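PDB 6Q2F: glycoside hydrolase family protein from Novosphingobium sp. PP1Y, which probably hydrolyses terminal alpha-L-rhamnose residues from glycosides, as an alpha-L-rhamnosidase. Local coordinates for residues N1096-E1108 with T1114-R1128. Residues are numbered along the deposited sequence; the frame is centred on the assembly and turned at random.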
loop_
_atom_site.group_PDB
_atom_site.type_symbol
_atom_site.label_atom_id
_atom_site.label_comp_id
_atom_site.label_asym_id
_atom_site.label_seq_id
_atom_site.Cartn_x
_atom_site.Cartn_y
_atom_site.Cartn_z
ATOM N N ASN A 1096 -15.004 -2.068 28.523
ATOM C CA ASN A 1096 -15.644 -2.398 27.254
ATOM C C ASN A 1096 -15.430 -1.229 26.290
ATOM O O ASN A 1096 -14.652 -0.316 26.572
ATOM C CB ASN A 1096 -17.124 -2.716 27.457
ATOM C CG ASN A 1096 -17.887 -1.551 28.050
ATOM O OD1 ASN A 1096 -17.286 -0.617 28.590
ATOM N ND2 ASN A 1096 -19.218 -1.605 27.969
ATOM N N THR A 1097 -16.121 -1.263 25.152
ATOM C CA THR A 1097 -16.045 -0.197 24.159
ATOM C C THR A 1097 -17.110 0.871 24.432
ATOM O O THR A 1097 -18.009 0.702 25.258
ATOM C CB THR A 1097 -16.244 -0.739 22.745
ATOM O OG1 THR A 1097 -17.575 -1.259 22.622
ATOM C CG2 THR A 1097 -15.212 -1.834 22.406
ATOM N N TRP A 1098 -17.002 1.984 23.701
ATOM C CA TRP A 1098 -18.001 3.048 23.768
ATOM C C TRP A 1098 -19.314 2.696 23.096
ATOM O O TRP A 1098 -20.243 3.509 23.165
ATOM C CB TRP A 1098 -17.478 4.324 23.105
ATOM C CG TRP A 1098 -16.672 5.173 24.003
ATOM C CD1 TRP A 1098 -15.314 5.410 23.926
ATOM C CD2 TRP A 1098 -17.150 5.909 25.133
ATOM N NE1 TRP A 1098 -14.934 6.263 24.944
ATOM C CE2 TRP A 1098 -16.041 6.588 25.691
ATOM C CE3 TRP A 1098 -18.414 6.080 25.719
ATOM C CZ2 TRP A 1098 -16.158 7.409 26.823
ATOM C CZ3 TRP A 1098 -18.528 6.905 26.838
ATOM C CH2 TRP A 1098 -17.406 7.556 27.378
ATOM N N VAL A 1099 -19.413 1.533 22.450
ATOM C CA VAL A 1099 -20.548 1.259 21.568
ATOM C C VAL A 1099 -21.868 1.364 22.330
ATOM O O VAL A 1099 -22.836 1.976 21.858
ATOM C CB VAL A 1099 -20.383 -0.125 20.910
ATOM C CG1 VAL A 1099 -21.663 -0.560 20.207
ATOM C CG2 VAL A 1099 -19.216 -0.106 19.939
ATOM N N ASN A 1100 -21.927 0.760 23.518
ATOM C CA ASN A 1100 -23.199 0.610 24.209
ATOM C C ASN A 1100 -23.696 1.949 24.742
ATOM O O ASN A 1100 -24.890 2.241 24.672
ATOM C CB ASN A 1100 -23.064 -0.415 25.344
ATOM C CG ASN A 1100 -22.971 -1.857 24.843
ATOM O OD1 ASN A 1100 -23.030 -2.118 23.640
ATOM N ND2 ASN A 1100 -22.829 -2.802 25.775
ATOM N N ARG A 1101 -22.797 2.772 25.290
ATOM C CA ARG A 1101 -23.195 4.103 25.752
ATOM C C ARG A 1101 -23.577 5.010 24.590
ATOM O O ARG A 1101 -24.383 5.930 24.763
ATOM C CB ARG A 1101 -22.065 4.744 26.560
ATOM C CG ARG A 1101 -22.475 6.016 27.284
ATOM C CD ARG A 1101 -23.632 5.714 28.266
ATOM N NE ARG A 1101 -24.933 6.129 27.754
ATOM C CZ ARG A 1101 -26.064 6.098 28.457
ATOM N NH1 ARG A 1101 -26.059 5.673 29.708
ATOM N NH2 ARG A 1101 -27.201 6.505 27.911
ATOM N N LEU A 1102 -22.982 4.786 23.418
ATOM C CA LEU A 1102 -23.401 5.505 22.223
ATOM C C LEU A 1102 -24.814 5.102 21.833
ATOM O O LEU A 1102 -25.665 5.955 21.568
ATOM C CB LEU A 1102 -22.428 5.232 21.072
ATOM C CG LEU A 1102 -21.039 5.876 21.114
ATOM C CD1 LEU A 1102 -20.138 5.238 20.068
ATOM C CD2 LEU A 1102 -21.163 7.382 20.853
ATOM N N ILE A 1103 -25.078 3.794 21.786
ATOM C CA ILE A 1103 -26.439 3.338 21.534
ATOM C C ILE A 1103 -27.381 3.855 22.611
ATOM O O ILE A 1103 -28.469 4.361 22.313
ATOM C CB ILE A 1103 -26.464 1.808 21.431
ATOM C CG1 ILE A 1103 -25.609 1.378 20.237
ATOM C CG2 ILE A 1103 -27.908 1.327 21.333
ATOM C CD1 ILE A 1103 -25.296 -0.097 20.217
ATOM N N GLY A 1104 -26.963 3.773 23.875
ATOM C CA GLY A 1104 -27.810 4.242 24.959
ATOM C C GLY A 1104 -28.203 5.696 24.815
ATOM O O GLY A 1104 -29.279 6.098 25.257
ATOM N N ASP A 1105 -27.353 6.502 24.173
ATOM C CA ASP A 1105 -27.641 7.923 24.015
ATOM C C ASP A 1105 -28.645 8.199 22.910
ATOM O O ASP A 1105 -29.169 9.315 22.834
ATOM C CB ASP A 1105 -26.358 8.704 23.751
ATOM C CG ASP A 1105 -25.644 9.087 25.030
ATOM O OD1 ASP A 1105 -26.060 8.621 26.108
ATOM O OD2 ASP A 1105 -24.657 9.845 24.952
ATOM N N GLN A 1106 -28.925 7.220 22.056
ATOM C CA GLN A 1106 -29.956 7.351 21.038
ATOM C C GLN A 1106 -31.341 6.985 21.543
ATOM O O GLN A 1106 -32.316 7.168 20.808
ATOM C CB GLN A 1106 -29.620 6.471 19.832
ATOM C CG GLN A 1106 -28.397 6.918 19.101
ATOM C CD GLN A 1106 -28.570 8.295 18.510
ATOM O OE1 GLN A 1106 -27.815 9.211 18.828
ATOM N NE2 GLN A 1106 -29.573 8.455 17.645
ATOM N N GLN A 1107 -31.448 6.465 22.762
ATOM C CA GLN A 1107 -32.739 6.019 23.266
ATOM C C GLN A 1107 -33.608 7.223 23.611
ATOM O O GLN A 1107 -33.112 8.250 24.080
ATOM C CB GLN A 1107 -32.561 5.123 24.498
ATOM C CG GLN A 1107 -31.676 3.906 24.285
ATOM C CD GLN A 1107 -32.100 3.068 23.095
ATOM O OE1 GLN A 1107 -31.293 2.778 22.201
ATOM N NE2 GLN A 1107 -33.360 2.667 23.077
ATOM N N GLU A 1108 -34.911 7.092 23.359
ATOM C CA GLU A 1108 -35.853 8.145 23.720
ATOM C C GLU A 1108 -35.748 8.464 25.204
ATOM O O GLU A 1108 -35.768 7.563 26.049
ATOM C CB GLU A 1108 -37.280 7.723 23.364
ATOM C CG GLU A 1108 -37.659 7.965 21.912
ATOM C CD GLU A 1108 -38.980 8.708 21.785
ATOM O OE1 GLU A 1108 -38.950 9.949 21.632
ATOM O OE2 GLU A 1108 -40.047 8.055 21.869
ATOM N N THR A 1114 -22.403 10.974 25.819
ATOM C CA THR A 1114 -21.375 11.028 24.793
ATOM C C THR A 1114 -21.558 12.230 23.882
ATOM O O THR A 1114 -22.645 12.798 23.766
ATOM C CB THR A 1114 -21.363 9.765 23.930
ATOM O OG1 THR A 1114 -22.554 9.737 23.128
ATOM C CG2 THR A 1114 -21.284 8.518 24.801
ATOM N N TRP A 1115 -20.455 12.594 23.232
ATOM C CA TRP A 1115 -20.425 13.525 22.114
ATOM C C TRP A 1115 -19.549 12.938 21.017
ATOM O O TRP A 1115 -18.431 12.477 21.289
ATOM C CB TRP A 1115 -19.878 14.889 22.536
ATOM C CG TRP A 1115 -19.928 15.919 21.433
ATOM C CD1 TRP A 1115 -20.878 16.888 21.270
ATOM C CD2 TRP A 1115 -19.007 16.071 20.345
ATOM N NE1 TRP A 1115 -20.599 17.637 20.156
ATOM C CE2 TRP A 1115 -19.452 17.160 19.572
ATOM C CE3 TRP A 1115 -17.838 15.399 19.955
ATOM C CZ2 TRP A 1115 -18.780 17.591 18.426
ATOM C CZ3 TRP A 1115 -17.176 15.824 18.811
ATOM C CH2 TRP A 1115 -17.646 16.916 18.063
ATOM N N THR A 1116 -20.072 12.924 19.790
ATOM C CA THR A 1116 -19.301 12.632 18.588
ATOM C C THR A 1116 -19.691 13.659 17.536
ATOM O O THR A 1116 -20.756 14.270 17.616
ATOM C CB THR A 1116 -19.553 11.223 18.028
ATOM O OG1 THR A 1116 -20.919 11.114 17.606
ATOM C CG2 THR A 1116 -19.247 10.140 19.080
ATOM N N ALA A 1117 -18.829 13.813 16.521
ATOM C CA ALA A 1117 -19.074 14.799 15.471
ATOM C C ALA A 1117 -20.313 14.452 14.650
ATOM O O ALA A 1117 -21.183 15.304 14.438
ATOM C CB ALA A 1117 -17.852 14.912 14.566
HETATM N N MSE A 1118 -20.397 13.217 14.161
HETATM C CA MSE A 1118 -21.541 12.762 13.378
HETATM C C MSE A 1118 -22.193 11.600 14.131
HETATM O O MSE A 1118 -21.602 11.054 15.065
HETATM C CB MSE A 1118 -21.118 12.351 11.954
HETATM C CG MSE A 1118 -20.696 13.502 11.025
HETATM SE SE MSE A 1118 -21.972 14.977 10.787
HETATM C CE MSE A 1118 -23.519 14.030 10.081
ATOM N N PRO A 1119 -23.421 11.231 13.777
ATOM C CA PRO A 1119 -24.071 10.131 14.499
ATOM C C PRO A 1119 -23.394 8.803 14.196
ATOM O O PRO A 1119 -22.824 8.595 13.123
ATOM C CB PRO A 1119 -25.520 10.167 13.996
ATOM C CG PRO A 1119 -25.455 10.898 12.692
ATOM C CD PRO A 1119 -24.334 11.882 12.819
ATOM N N THR A 1120 -23.429 7.910 15.180
ATOM C CA THR A 1120 -22.705 6.649 15.095
ATOM C C THR A 1120 -23.632 5.447 15.011
ATOM O O THR A 1120 -23.490 4.617 14.110
ATOM C CB THR A 1120 -21.759 6.497 16.301
ATOM O OG1 THR A 1120 -22.527 6.443 17.506
ATOM C CG2 THR A 1120 -20.780 7.674 16.388
ATOM N N TYR A 1121 -24.588 5.328 15.923
ATOM C CA TYR A 1121 -25.473 4.175 15.942
ATOM C C TYR A 1121 -26.922 4.612 16.013
ATOM O O TYR A 1121 -27.248 5.653 16.581
ATOM C CB TYR A 1121 -25.155 3.244 17.123
ATOM C CG TYR A 1121 -23.790 2.632 17.003
ATOM C CD1 TYR A 1121 -23.602 1.455 16.300
ATOM C CD2 TYR A 1121 -22.678 3.249 17.565
ATOM C CE1 TYR A 1121 -22.345 0.900 16.171
ATOM C CE2 TYR A 1121 -21.423 2.705 17.441
ATOM C CZ TYR A 1121 -21.261 1.527 16.742
ATOM O OH TYR A 1121 -20.008 0.975 16.611
ATOM N N ARG A 1122 -27.781 3.796 15.417
ATOM C CA ARG A 1122 -29.217 3.923 15.595
ATOM C C ARG A 1122 -29.625 3.313 16.928
ATOM O O ARG A 1122 -28.939 2.445 17.470
ATOM C CB ARG A 1122 -29.962 3.228 14.455
ATOM C CG ARG A 1122 -29.458 3.575 13.071
ATOM C CD ARG A 1122 -29.571 2.372 12.139
ATOM N NE ARG A 1122 -30.851 1.689 12.305
ATOM C CZ ARG A 1122 -31.995 2.107 11.770
ATOM N NH1 ARG A 1122 -32.019 3.206 11.024
ATOM N NH2 ARG A 1122 -33.117 1.425 11.977
ATOM N N ALA A 1123 -30.756 3.775 17.460
ATOM C CA ALA A 1123 -31.272 3.186 18.687
ATOM C C ALA A 1123 -31.561 1.701 18.521
ATOM O O ALA A 1123 -31.609 0.979 19.519
ATOM C CB ALA A 1123 -32.531 3.936 19.139
ATOM N N ASP A 1124 -31.746 1.244 17.274
ATOM C CA ASP A 1124 -31.897 -0.180 16.976
ATOM C C ASP A 1124 -30.691 -0.989 17.419
ATOM O O ASP A 1124 -30.835 -2.160 17.790
ATOM C CB ASP A 1124 -32.047 -0.416 15.471
ATOM C CG ASP A 1124 -33.154 0.363 14.860
ATOM O OD1 ASP A 1124 -33.294 1.566 15.176
ATOM O OD2 ASP A 1124 -33.865 -0.240 14.031
ATOM N N ALA A 1125 -29.496 -0.394 17.326
ATOM C CA ALA A 1125 -28.259 -1.139 17.158
ATOM C C ALA A 1125 -28.118 -2.195 18.248
ATOM O O ALA A 1125 -28.445 -1.925 19.413
ATOM C CB ALA A 1125 -27.053 -0.202 17.168
ATOM N N PRO A 1126 -27.698 -3.405 17.902
ATOM C CA PRO A 1126 -27.512 -4.440 18.921
ATOM C C PRO A 1126 -26.330 -4.093 19.816
ATOM O O PRO A 1126 -25.283 -3.639 19.344
ATOM C CB PRO A 1126 -27.243 -5.697 18.088
ATOM C CG PRO A 1126 -26.627 -5.167 16.832
ATOM C CD PRO A 1126 -27.315 -3.859 16.556
ATOM N N LEU A 1127 -26.511 -4.288 21.122
ATOM C CA LEU A 1127 -25.433 -4.011 22.064
ATOM C C LEU A 1127 -24.329 -5.064 21.967
ATOM O O LEU A 1127 -24.539 -6.180 21.495
ATOM C CB LEU A 1127 -25.961 -3.964 23.494
ATOM C CG LEU A 1127 -27.000 -2.896 23.798
ATOM C CD1 LEU A 1127 -27.413 -2.988 25.271
ATOM C CD2 LEU A 1127 -26.443 -1.528 23.472
ATOM N N ARG A 1128 -23.116 -4.678 22.415
ATOM C CA ARG A 1128 -22.054 -5.670 22.525
ATOM C C ARG A 1128 -22.095 -6.319 23.908
ATOM O O ARG A 1128 -22.429 -5.657 24.892
ATOM C CB ARG A 1128 -20.682 -5.026 22.302
ATOM C CG ARG A 1128 -20.404 -4.625 20.848
ATOM C CD ARG A 1128 -19.134 -3.808 20.703
ATOM N NE ARG A 1128 -17.982 -4.477 21.297
ATOM C CZ ARG A 1128 -16.911 -4.904 20.627
ATOM N NH1 ARG A 1128 -16.818 -4.735 19.307
ATOM N NH2 ARG A 1128 -15.922 -5.494 21.289
HETATM O O HOH W 1 -19.871 -3.980 25.703
HETATM O O HOH W 2 -17.660 -3.619 24.049
#
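Y1121 lays its ring against one side of the short helix 1099-1105: V1099 CG1 sits over one ring face, offset toward the rim, 4.1 Å from CZ, while L1102 CD1 meets the ring edge near its plane. The phenol oxygen reaches on to the carbonyl of P652. I1103, its chain extended at chi2 (167°), sends CD1 to A1125 CB at 3.5 Å and onward to L1127 CD2, while L1102 CD2 lies between the hydroxyls of T1114 and T1120. Polar grips hold both ends of segment 1114-1128. N1100 pairs its amide with the backbone of R1128 in both directions: OD1 takes R1128 N on an in-plane lone pair at 2.8 Å, and ND2 gives an almost straight bond (174°) to R1128 O at 3.0 Å. With an alanine here in place of N1100, the R1128 N-H and C=O would probably lose both amide partners, leaving the segment end freer to shift. At the other end D1105 OD2 accepts from T1114 N at 2.7 Å and from T1114 OG1 at 2.8 Å, the hydroxyl approaching 34° out of the carboxylate plane; OD1 joins R1101 in a salt bridge. T1097 CG2 lies over one face of the R1128 guanidinium, toward its rim; R1128 NH2 salt-bridges D659 and D1056. The segment thus packs on the helix following strand 1086-1095 of the galactose-binding-like domain; an apolar middle between a two-way amide-to-backbone pairing and a carboxylate acceptor is consistent with helix side chains helping to pin it, alongside those outside partners.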